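Local coordinates for protein aminoglycoside 3'-phosphotransferase AphA1-IAB (Acinetobacter baumannii, PDB 4GKH) that phosphorylates kanamycin and structurally related aminoglycosides at the 3'-hydroxyl with a nucleoside triphosphate, conferring resistance to these antibiotics, at residues Asp199-Leu202 with Asp203-Ile206; Pro103-Thr106 with Ala107-Leu111; Asp225-Gln228 with Asp229-Ile232. All coordinates share one frame; numbering follows the deposited sequence. Where two conformers were deposited one is given.

From the N terminus the chain meets contact 2 first, where strand 105-106 runs straight into helix 107-113. Contact 1 follows, rounding the loop between strands 193-196 and 205-208, and contact 3 opens helix 227-237. Each closes only a turn of its own; the three follow in series and neither nest nor cross. Contacts 1 and 2 share the sheet in which strands 105-106 and 205-208 are neighbours, and Leu205 O probably accepts from Ala107 N (2.9 Å). Contact 3 packs against contact 1 through Ile232 and Asp229, whereas contacts 2 and 3 stay about 10 Å apart at their nearest atoms.

Contact 1: Asp199-Leu202 with Asp203-Ile206. With KAN (kanamycin a), chain M.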
ATOM      1  N   ASP A 199       2.645   0.725  -1.144  1.00 27.25           N
ATOM      2  CA  ASP A 199       2.435   0.192   0.206  1.00 24.85           C
ATOM      3  C   ASP A 199       2.068  -1.293   0.111  1.00 26.64           C
ATOM      4  O   ASP A 199       0.989  -1.705   0.512  1.00 29.75           O
ATOM      5  CB  ASP A 199       1.362   1.021   0.950  1.00 26.83           C
ATOM      6  CG  ASP A 199       1.335   0.757   2.446  1.00 39.96           C
ATOM      7  OD1 ASP A 199       2.190  -0.006   2.949  1.00 36.29           O
ATOM      8  OD2 ASP A 199       0.460   1.333   3.126  1.00 36.40           O
ATOM      9  N   PHE A 200       2.987  -2.081  -0.457  1.00 33.42           N
ATOM     10  CA  PHE A 200       2.743  -3.489  -0.761  1.00 31.97           C
ATOM     11  C   PHE A 200       2.947  -4.316   0.513  1.00 31.88           C
ATOM     12  O   PHE A 200       3.895  -5.100   0.629  1.00 29.12           O
ATOM     13  CB  PHE A 200       3.658  -3.960  -1.911  1.00 30.75           C
ATOM     14  CG  PHE A 200       3.112  -5.142  -2.706  1.00 30.27           C
ATOM     15  CD1 PHE A 200       2.221  -4.944  -3.754  1.00 36.25           C
ATOM     16  CD2 PHE A 200       3.506  -6.444  -2.409  1.00 31.73           C
ATOM     17  CE1 PHE A 200       1.716  -6.020  -4.487  1.00 35.31           C
ATOM     18  CE2 PHE A 200       3.007  -7.544  -3.156  1.00 31.09           C
ATOM     19  CZ  PHE A 200       2.110  -7.325  -4.188  1.00 34.56           C
ATOM     20  N   SER A 201       2.043  -4.131   1.468  1.00 34.70           N
ATOM     21  CA  SER A 201       2.131  -4.817   2.740  1.00 28.45           C
ATOM     22  C   SER A 201       1.141  -5.973   2.786  1.00 29.80           C
ATOM     23  O   SER A 201       0.269  -6.079   1.937  1.00 31.27           O
ATOM     24  CB  SER A 201       1.815  -3.860   3.882  1.00 35.56           C
ATOM     25  OG  SER A 201       0.414  -3.638   3.925  1.00 32.88           O
ATOM     26  N   LEU A 202       1.252  -6.807   3.816  1.00 29.43           N
ATOM     27  CA  LEU A 202       0.308  -7.908   3.985  1.00 30.81           C
ATOM     28  C   LEU A 202      -1.124  -7.447   4.278  1.00 37.74           C
ATOM     29  O   LEU A 202      -2.058  -8.231   4.158  1.00 34.51           O
ATOM     30  CB  LEU A 202       0.777  -8.845   5.092  1.00 31.17           C
ATOM     31  CG  LEU A 202       2.046  -9.657   4.832  1.00 31.63           C
ATOM     32  CD1 LEU A 202       2.453 -10.337   6.150  1.00 31.64           C
ATOM     33  CD2 LEU A 202       1.816 -10.699   3.743  1.00 35.20           C
ATOM     34  N   ASP A 203      -1.307  -6.186   4.659  1.00 28.23           N
ATOM     35  CA  ASP A 203      -2.657  -5.693   4.926  1.00 29.70           C
ATOM     36  C   ASP A 203      -3.355  -5.240   3.640  1.00 31.12           C
ATOM     37  O   ASP A 203      -4.566  -5.021   3.638  1.00 32.84           O
ATOM     38  CB  ASP A 203      -2.631  -4.509   5.897  1.00 31.92           C
ATOM     39  CG  ASP A 203      -1.964  -4.844   7.201  1.00 38.31           C
ATOM     40  OD1 ASP A 203      -2.144  -5.982   7.690  1.00 37.54           O
ATOM     41  OD2 ASP A 203      -1.253  -3.965   7.733  1.00 46.16           O
ATOM     42  N   ASN A 204      -2.605  -5.093   2.555  1.00 28.20           N
ATOM     43  CA  ASN A 204      -3.176  -4.467   1.345  1.00 28.09           C
ATOM     44  C   ASN A 204      -3.368  -5.400   0.160  1.00 31.70           C
ATOM     45  O   ASN A 204      -3.649  -4.948  -0.955  1.00 30.61           O
ATOM     46  CB  ASN A 204      -2.329  -3.277   0.915  1.00 31.70           C
ATOM     47  CG  ASN A 204      -2.510  -2.093   1.829  1.00 35.56           C
ATOM     48  OD1 ASN A 204      -3.555  -1.955   2.471  1.00 32.65           O
ATOM     49  ND2 ASN A 204      -1.503  -1.223   1.888  1.00 31.12           N
ATOM     50  N   LEU A 205      -3.197  -6.696   0.407  1.00 30.56           N
ATOM     51  CA  LEU A 205      -3.386  -7.724  -0.611  1.00 35.76           C
ATOM     52  C   LEU A 205      -4.492  -8.625  -0.113  1.00 31.92           C
ATOM     53  O   LEU A 205      -4.447  -9.085   1.035  1.00 34.39           O
ATOM     54  CB  LEU A 205      -2.107  -8.532  -0.800  1.00 30.74           C
ATOM     55  CG  LEU A 205      -0.975  -8.011  -1.693  1.00 40.81           C
ATOM     56  CD1 LEU A 205      -1.493  -7.689  -3.095  1.00 35.07           C
ATOM     57  CD2 LEU A 205      -0.278  -6.822  -1.075  1.00 45.83           C
ATOM     58  N   ILE A 206      -5.487  -8.896  -0.960  1.00 27.52           N
ATOM     59  CA  ILE A 206      -6.684  -9.591  -0.486  1.00 29.94           C
ATOM     60  C   ILE A 206      -6.825 -11.000  -1.056  1.00 36.30           C
ATOM     61  O   ILE A 206      -6.789 -11.185  -2.266  1.00 29.63           O
ATOM     62  CB  ILE A 206      -7.964  -8.783  -0.815  1.00 33.95           C
ATOM     63  CG1 ILE A 206      -7.810  -7.348  -0.317  1.00 31.09           C
ATOM     64  CG2 ILE A 206      -9.194  -9.437  -0.190  1.00 36.04           C
ATOM     65  CD1 ILE A 206      -7.643  -7.250   1.186  1.00 29.94           C
TER
HETATM   66  C1  KAN M 301       1.979   1.507   8.701  1.00 34.40           C
HETATM   67  C2  KAN M 301       0.992   1.037   7.656  1.00 36.31           C
HETATM   68  C3  KAN M 301       0.860   2.008   6.499  1.00 37.91           C
HETATM   69  C4  KAN M 301       0.405   3.356   7.058  1.00 36.81           C
HETATM   70  C5  KAN M 301       1.451   3.839   8.045  1.00 34.69           C
HETATM   71  C6  KAN M 301       0.907   5.166   8.573  1.00 37.83           C
HETATM   72  C7  KAN M 301       7.108   0.647   9.649  1.00 34.32           C
HETATM   73  C8  KAN M 301       5.919  -0.027  10.283  1.00 37.15           C
HETATM   74  C9  KAN M 301       4.739   0.061   9.289  1.00 38.19           C
HETATM   75  C10 KAN M 301       4.361   1.531   9.003  1.00 32.28           C
HETATM   76  C11 KAN M 301       5.598   2.178   8.333  1.00 30.06           C
HETATM   77  C12 KAN M 301       6.776   2.107   9.299  1.00 31.94           C
HETATM   78  C13 KAN M 301       5.618  -2.072  11.618  1.00 40.87           C
HETATM   79  C14 KAN M 301       6.683  -2.992  12.216  1.00 42.47           C
HETATM   80  C15 KAN M 301       7.184  -4.063  11.274  1.00 46.36           C
HETATM   81  C16 KAN M 301       6.006  -4.908  10.840  1.00 47.50           C
HETATM   82  C17 KAN M 301       5.023  -3.971  10.148  1.00 47.17           C
HETATM   83  C18 KAN M 301       3.846  -4.713   9.475  1.00 53.85           C
HETATM   84  N1  KAN M 301       1.851   5.734   9.541  1.00 36.92           N
HETATM   85  N2  KAN M 301       5.294   3.590   8.042  1.00 26.71           N
HETATM   86  N3  KAN M 301       8.193   0.567  10.654  1.00 35.48           N
HETATM   87  N4  KAN M 301       8.152  -4.927  11.963  1.00 47.23           N
HETATM   88  O5  KAN M 301       1.573   2.862   9.111  1.00 35.63           O
HETATM   89  O6  KAN M 301       1.421  -0.246   7.167  1.00 37.92           O
HETATM   90  O7  KAN M 301      -0.119   1.482   5.592  1.00 42.26           O
HETATM   91  O8  KAN M 301       0.301   4.323   6.004  1.00 37.38           O
HETATM   92  O9  KAN M 301       3.261   1.606   8.073  1.00 32.63           O
HETATM   93  O10 KAN M 301       3.617  -0.739   9.741  1.00 38.99           O
HETATM   94  O11 KAN M 301       6.329  -1.383  10.590  1.00 37.14           O
HETATM   95  O12 KAN M 301       4.582  -2.925  11.068  1.00 43.02           O
HETATM   96  O13 KAN M 301       7.725  -2.133  12.690  1.00 42.83           O
HETATM   97  O14 KAN M 301       6.473  -5.882   9.917  1.00 48.96           O
HETATM   98  O15 KAN M 301       3.070  -3.766   8.689  1.00 55.87           O
HETATM   99  O   HOH W   1      -0.155  -1.715   5.583  1.00 43.37           O
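Asp199 and Asn204 meet at the kanamycin end of this loop. Asp199 OD2 accepts a short hydrogen bond, 2.5 Å, from kanamycin O7, while the backbone O of the same residue takes a nearly straight bond from Asn204 ND2 at 2.9 Å. That donor lies in the carbonyl plane of Asp199, and the acceptor lies almost in the amide plane of Asn204. The carboxylate and the amide stand close to perpendicular, 87° apart. One water extends the site: it bridges Ser201 OG (2.6 Å) to kanamycin O6 and O7 and donates to Asp203 OD2.

Behind this shell, a type I beta turn from Ser201 to Asn204 sets the geometry. It is closed by Asn204 N to Ser201 O, 3.1 Å, with the donor well above the carbonyl plane. Ser201 OG, swung between its own backbone N and carbonyl carbon (chi1 76°), also accepts from Asp203 N at 3.2 Å, so the hydroxyl serves both turn and water. Just before it, Phe200 is the centre of an inverse gamma turn. Its ring is met over one face by Leu205 CD2, a CH-pi contact 3.8 Å from the centroid and only 4° off the normal, while Leu205 CD1 touches Phe200 CZ. Phe128 and Leu129 of helix 118-133 add to the packing round the ring.

This is the catalytic loop of the protein-kinase-like fold, running into strand 205-208. Asp199 is the probable proton acceptor, and His197 ND1 is hydrogen-bonded to its backbone N. O7, the sugar hydroxyl it meets, therefore lies where that aspartate could take up its proton, consistent with activation of the hydroxyl for phosphate transfer, while the Asn204 amide fixes the backbone carbonyl of this probable base.

Contact 2: Pro103-Thr106 with Ala107-Leu111; sequences PGKT and AFQVL
Thr106 and Gln109 bind each other twice. Thr106 N donates to Gln109 OE1 at 3.0 Å, nearly straight (171°) but tilted 26° from the carbonyl plane of the amide, and Gln109 N donates back to Thr106 OG1 at 3.1 Å. These reciprocal bonds make a capping box, with Thr106 as the N-cap of helix 107-113. With chi1 at 67°, OG1 is turned forward over the first helical turn, where it meets Gln109 N. The Gln109 side chain, CG anti to its own carbonyl carbon and extended from there, runs back to the strand so that its OE1 reaches the Thr106 amide. The first regular helical bond, Val110 N to Thr106 O at 3.0 Å, completes the turn.

Van der Waals contacts between the same side chains tighten the turn. Gln109 CG lies only 3.1 Å from Thr106 OG1, so methylene and hydroxyl are tightly packed. Lys105 CB rests on Gln109 OE1 at 3.7 Å, the lysine and glutamine side chains crossing at about a right angle. The rest of Lys105 continues outward, fully extended, to a salt bridge between NZ and Glu113.

Thr106 and Gln109 also touch the bound pyrazolopyrimidine inhibitor, placing this helix start beside its pocket. Strand 105-106 is an outer strand of a small antiparallel sheet and pairs with strand 205-208, Lys105 bonding to Phe207 through the backbone. Val110 packs on Phe207 from the same strand and, together with Leu111, on Ile121 of helix 118-133.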
ATOM      1  N   PRO A 103     -14.165  -8.996  -1.760  1.00 32.82           N
ATOM      2  CA  PRO A 103     -14.473  -9.997  -0.732  1.00 40.67           C
ATOM      3  C   PRO A 103     -13.210 -10.736  -0.304  1.00 39.05           C
ATOM      4  O   PRO A 103     -12.279 -10.840  -1.103  1.00 35.90           O
ATOM      5  CB  PRO A 103     -15.421 -10.965  -1.454  1.00 46.65           C
ATOM      6  CG  PRO A 103     -15.971 -10.178  -2.584  1.00 40.15           C
ATOM      7  CD  PRO A 103     -14.851  -9.283  -3.030  1.00 36.50           C
ATOM      8  N   GLY A 104     -13.185 -11.227   0.931  1.00 34.25           N
ATOM      9  CA  GLY A 104     -12.055 -11.992   1.431  1.00 38.78           C
ATOM     10  C   GLY A 104     -11.362 -11.374   2.640  1.00 40.67           C
ATOM     11  O   GLY A 104     -11.911 -10.505   3.323  1.00 34.79           O
ATOM     12  N   LYS A 105     -10.141 -11.828   2.895  1.00 34.19           N
ATOM     13  CA  LYS A 105      -9.367 -11.396   4.056  1.00 35.31           C
ATOM     14  C   LYS A 105      -7.992 -10.944   3.597  1.00 32.95           C
ATOM     15  O   LYS A 105      -7.576 -11.287   2.495  1.00 34.16           O
ATOM     16  CB  LYS A 105      -9.230 -12.568   5.037  1.00 37.35           C
ATOM     17  CG  LYS A 105     -10.514 -12.899   5.777  1.00 43.91           C
ATOM     18  CD  LYS A 105     -10.322 -14.096   6.688  1.00 52.73           C
ATOM     19  CE  LYS A 105     -11.601 -14.461   7.420  1.00 72.58           C
ATOM     20  NZ  LYS A 105     -11.388 -15.627   8.323  1.00 75.00           N
ATOM     21  N   THR A 106      -7.284 -10.167   4.420  1.00 31.20           N
ATOM     22  CA  THR A 106      -5.937  -9.730   4.047  1.00 26.64           C
ATOM     23  C   THR A 106      -4.947 -10.893   4.052  1.00 30.90           C
ATOM     24  O   THR A 106      -5.191 -11.921   4.688  1.00 30.93           O
ATOM     25  CB  THR A 106      -5.402  -8.622   4.974  1.00 30.80           C
ATOM     26  OG1 THR A 106      -5.201  -9.156   6.291  1.00 31.53           O
ATOM     27  CG2 THR A 106      -6.408  -7.469   5.035  1.00 29.50           C
ATOM     28  N   ALA A 107      -3.828 -10.722   3.349  1.00 28.61           N
ATOM     29  CA  ALA A 107      -2.780 -11.740   3.361  1.00 31.97           C
ATOM     30  C   ALA A 107      -2.336 -12.003   4.796  1.00 35.64           C
ATOM     31  O   ALA A 107      -2.065 -13.146   5.179  1.00 33.37           O
ATOM     32  CB  ALA A 107      -1.596 -11.312   2.491  1.00 29.14           C
ATOM     33  N   PHE A 108      -2.288 -10.952   5.602  1.00 32.01           N
ATOM     34  CA  PHE A 108      -1.910 -11.126   7.007  1.00 34.53           C
ATOM     35  C   PHE A 108      -2.880 -12.064   7.729  1.00 32.92           C
ATOM     36  O   PHE A 108      -2.470 -13.027   8.404  1.00 30.80           O
ATOM     37  CB  PHE A 108      -1.857  -9.775   7.704  1.00 27.43           C
ATOM     38  CG  PHE A 108      -1.494  -9.855   9.168  1.00 30.50           C
ATOM     39  CD1 PHE A 108      -0.167  -9.867   9.566  1.00 39.74           C
ATOM     40  CD2 PHE A 108      -2.484  -9.886  10.142  1.00 37.86           C
ATOM     41  CE1 PHE A 108       0.167  -9.920  10.918  1.00 36.84           C
ATOM     42  CE2 PHE A 108      -2.155  -9.936  11.485  1.00 38.68           C
ATOM     43  CZ  PHE A 108      -0.833  -9.953  11.869  1.00 37.92           C
ATOM     44  N   GLN A 109      -4.172 -11.796   7.566  1.00 33.85           N
ATOM     45  CA  GLN A 109      -5.206 -12.619   8.181  1.00 37.57           C
ATOM     46  C   GLN A 109      -5.130 -14.080   7.746  1.00 37.48           C
ATOM     47  O   GLN A 109      -5.224 -14.980   8.577  1.00 36.84           O
ATOM     48  CB  GLN A 109      -6.599 -12.067   7.867  1.00 37.27           C
ATOM     49  CG  GLN A 109      -6.881 -10.683   8.472  1.00 40.82           C
ATOM     50  CD  GLN A 109      -8.287 -10.171   8.138  1.00 49.51           C
ATOM     51  OE1 GLN A 109      -8.523  -9.606   7.067  1.00 42.99           O
ATOM     52  NE2 GLN A 109      -9.224 -10.375   9.057  1.00 56.78           N
ATOM     53  N   VAL A 110      -4.978 -14.324   6.445  1.00 34.00           N
ATOM     54  CA  VAL A 110      -4.964 -15.683   5.919  0.51 35.85           C
ATOM     55  C   VAL A 110      -3.701 -16.425   6.360  1.00 33.73           C
ATOM     56  O   VAL A 110      -3.712 -17.641   6.603  1.00 37.58           O
ATOM     57  CB  VAL A 110      -5.067 -15.664   4.380  0.51 46.05           C
ATOM     58  CG1 VAL A 110      -4.885 -17.039   3.826  0.51 29.62           C
ATOM     59  CG2 VAL A 110      -6.410 -15.085   3.946  0.51 33.73           C
ATOM     60  N   LEU A 111      -2.599 -15.682   6.450  1.00 33.46           N
ATOM     61  CA  LEU A 111      -1.364 -16.291   6.944  1.00 38.67           C
ATOM     62  C   LEU A 111      -1.546 -16.767   8.398  1.00 33.97           C
ATOM     63  O   LEU A 111      -1.186 -17.906   8.745  1.00 36.04           O
ATOM     64  CB  LEU A 111      -0.195 -15.309   6.818  1.00 38.30           C
ATOM     65  CG  LEU A 111       1.233 -15.808   7.056  1.00 48.33           C
ATOM     66  CD1 LEU A 111       1.544 -16.981   6.153  1.00 45.62           C
ATOM     67  CD2 LEU A 111       2.230 -14.694   6.814  1.00 51.57           C
TER

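Contact 3: Asp225-Gln228 with Asp229-Ile232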
ATOM      1  N   ASP A 225      11.560   2.627  -7.808  1.00 32.36           N
ATOM      2  CA  ASP A 225      12.440   1.450  -7.870  1.00 31.47           C
ATOM      3  C   ASP A 225      11.639   0.219  -7.423  1.00 28.62           C
ATOM      4  O   ASP A 225      10.795   0.331  -6.540  1.00 30.12           O
ATOM      5  CB  ASP A 225      13.671   1.649  -6.971  1.00 30.05           C
ATOM      6  CG  ASP A 225      14.672   0.521  -7.105  1.00 34.78           C
ATOM      7  OD1 ASP A 225      14.519  -0.495  -6.393  1.00 39.04           O
ATOM      8  OD2 ASP A 225      15.601   0.646  -7.931  1.00 37.36           O
ATOM      9  N   ARG A 226      11.909  -0.954  -8.007  1.00 31.68           N
ATOM     10  CA  ARG A 226      11.143  -2.156  -7.628  1.00 26.98           C
ATOM     11  C   ARG A 226      11.271  -2.504  -6.134  1.00 33.04           C
ATOM     12  O   ARG A 226      10.382  -3.123  -5.557  1.00 29.78           O
ATOM     13  CB  ARG A 226      11.494  -3.363  -8.521  1.00 29.06           C
ATOM     14  CG  ARG A 226      12.920  -3.868  -8.413  1.00 34.11           C
ATOM     15  CD  ARG A 226      13.189  -5.053  -9.369  1.00 39.07           C
ATOM     16  NE  ARG A 226      13.424  -4.635 -10.748  1.00 42.36           N
ATOM     17  CZ  ARG A 226      12.665  -4.977 -11.791  1.00 56.22           C
ATOM     18  NH1 ARG A 226      11.606  -5.755 -11.636  1.00 40.56           N
ATOM     19  NH2 ARG A 226      12.969  -4.538 -13.004  1.00 41.92           N
ATOM     20  N   TYR A 227      12.361  -2.085  -5.495  1.00 33.18           N
ATOM     21  CA  TYR A 227      12.533  -2.362  -4.062  1.00 28.59           C
ATOM     22  C   TYR A 227      11.578  -1.574  -3.147  1.00 33.62           C
ATOM     23  O   TYR A 227      11.471  -1.863  -1.954  1.00 30.18           O
ATOM     24  CB  TYR A 227      13.996  -2.173  -3.635  1.00 28.65           C
ATOM     25  CG  TYR A 227      14.874  -3.368  -3.949  1.00 28.73           C
ATOM     26  CD1 TYR A 227      15.256  -3.653  -5.258  1.00 36.77           C
ATOM     27  CD2 TYR A 227      15.333  -4.205  -2.932  1.00 29.96           C
ATOM     28  CE1 TYR A 227      16.053  -4.752  -5.555  1.00 36.72           C
ATOM     29  CE2 TYR A 227      16.134  -5.302  -3.217  1.00 31.01           C
ATOM     30  CZ  TYR A 227      16.495  -5.568  -4.529  1.00 35.08           C
ATOM     31  OH  TYR A 227      17.301  -6.656  -4.804  1.00 35.89           O
ATOM     32  N   GLN A 228      10.875  -0.584  -3.690  1.00 29.06           N
ATOM     33  CA  GLN A 228       9.830   0.076  -2.906  1.00 29.03           C
ATOM     34  C   GLN A 228       8.785  -0.935  -2.449  1.00 37.49           C
ATOM     35  O   GLN A 228       8.297  -0.876  -1.324  1.00 33.07           O
ATOM     36  CB  GLN A 228       9.129   1.177  -3.717  1.00 30.00           C
ATOM     37  CG  GLN A 228       7.855   1.717  -3.027  1.00 32.58           C
ATOM     38  CD  GLN A 228       8.151   2.367  -1.678  1.00 33.79           C
ATOM     39  OE1 GLN A 228       9.270   2.817  -1.429  1.00 32.96           O
ATOM     40  NE2 GLN A 228       7.144   2.415  -0.796  1.00 31.27           N
ATOM     41  N   ASP A 229       8.440  -1.868  -3.327  1.00 29.40           N
ATOM     42  CA  ASP A 229       7.424  -2.866  -2.998  1.00 25.11           C
ATOM     43  C   ASP A 229       8.049  -4.070  -2.316  1.00 30.42           C
ATOM     44  O   ASP A 229       7.495  -4.608  -1.356  1.00 31.23           O
ATOM     45  CB  ASP A 229       6.651  -3.298  -4.261  1.00 25.97           C
ATOM     46  CG  ASP A 229       5.732  -2.172  -4.805  1.00 31.51           C
ATOM     47  OD1 ASP A 229       5.329  -1.281  -4.008  1.00 29.01           O
ATOM     48  OD2 ASP A 229       5.421  -2.195  -6.022  1.00 31.25           O
ATOM     49  N   LEU A 230       9.203  -4.491  -2.818  1.00 29.29           N
ATOM     50  CA  LEU A 230       9.881  -5.640  -2.250  1.00 32.04           C
ATOM     51  C   LEU A 230      10.222  -5.392  -0.780  1.00 36.65           C
ATOM     52  O   LEU A 230      10.070  -6.292   0.042  1.00 31.56           O
ATOM     53  CB  LEU A 230      11.141  -5.968  -3.040  1.00 30.88           C
ATOM     54  CG  LEU A 230      10.960  -6.571  -4.433  1.00 36.54           C
ATOM     55  CD1 LEU A 230      12.259  -6.420  -5.209  1.00 33.44           C
ATOM     56  CD2 LEU A 230      10.541  -8.050  -4.333  1.00 33.24           C
ATOM     57  N   ALA A 231      10.654  -4.175  -0.444  1.00 31.40           N
ATOM     58  CA  ALA A 231      11.129  -3.900   0.922  1.00 29.42           C
ATOM     59  C   ALA A 231      10.007  -4.003   1.936  1.00 28.68           C
ATOM     60  O   ALA A 231      10.158  -4.598   3.012  1.00 30.05           O
ATOM     61  CB  ALA A 231      11.785  -2.512   1.011  1.00 31.11           C
ATOM     62  N   ILE A 232       8.873  -3.406   1.597  1.00 30.13           N
ATOM     63  CA  ILE A 232       7.765  -3.354   2.529  1.00 29.65           C
ATOM     64  C   ILE A 232       7.185  -4.737   2.781  1.00 32.42           C
ATOM     65  O   ILE A 232       6.871  -5.080   3.918  1.00 30.19           O
ATOM     66  CB  ILE A 232       6.697  -2.347   2.053  1.00 28.83           C
ATOM     67  CG1 ILE A 232       7.292  -0.932   2.115  1.00 36.27           C
ATOM     68  CG2 ILE A 232       5.426  -2.457   2.890  1.00 33.60           C
ATOM     69  CD1 ILE A 232       6.282   0.199   1.845  1.00 40.49           C
TER
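Arg226 meets Leu230 one turn on, its CG 4.1 Å from Leu230 CD1, the two chains running alongside each other. Just ahead of it, Asp225 OD1 caps the helix start by accepting from Tyr227 N at 2.8 Å, on the anti side and tilted 26° out of the carboxylate plane. Arg226 O takes two donors: Leu230 N at 3.3 Å lies in the carbonyl plane, whereas Asp229 N comes from above it.

Tyr227 receives Leu230 CD1 over the centre of one ring face, a CH-pi contact 4.1 Å from the centroid and 9° off the normal. Its backbone O accepts from Ala231 N at 2.9 Å. The polar ends of these three residues are held elsewhere in the chain: Asp225 OD2 forms a salt bridge with Lys261, Arg226 NE, beyond a bend at chi3, another with Asp192, and Tyr227 OH is hydrogen-bonded to Asp258 N.

Strand 224-225 leads here into helix 227-237, and this is its N-terminal part. In this kinase-like fold the helix packs against helices 118-133 and 259-269, and the side chain of Ile232 comes within about 4 Å of that of Asp199.

Gln228 has CG anti to the backbone N (chi1 169°) and then bends at chi2, which brings its amide alongside Ile232, NE2 to CD1 3.6 Å. The same NE2 is hydrogen-bonded to Gly198 O, and the next residue, Asp229, grips that loop through OD1 to Gly198 N and OD2 to His197 N, with OD2 bonded also to His133 NE2 of helix 118-133.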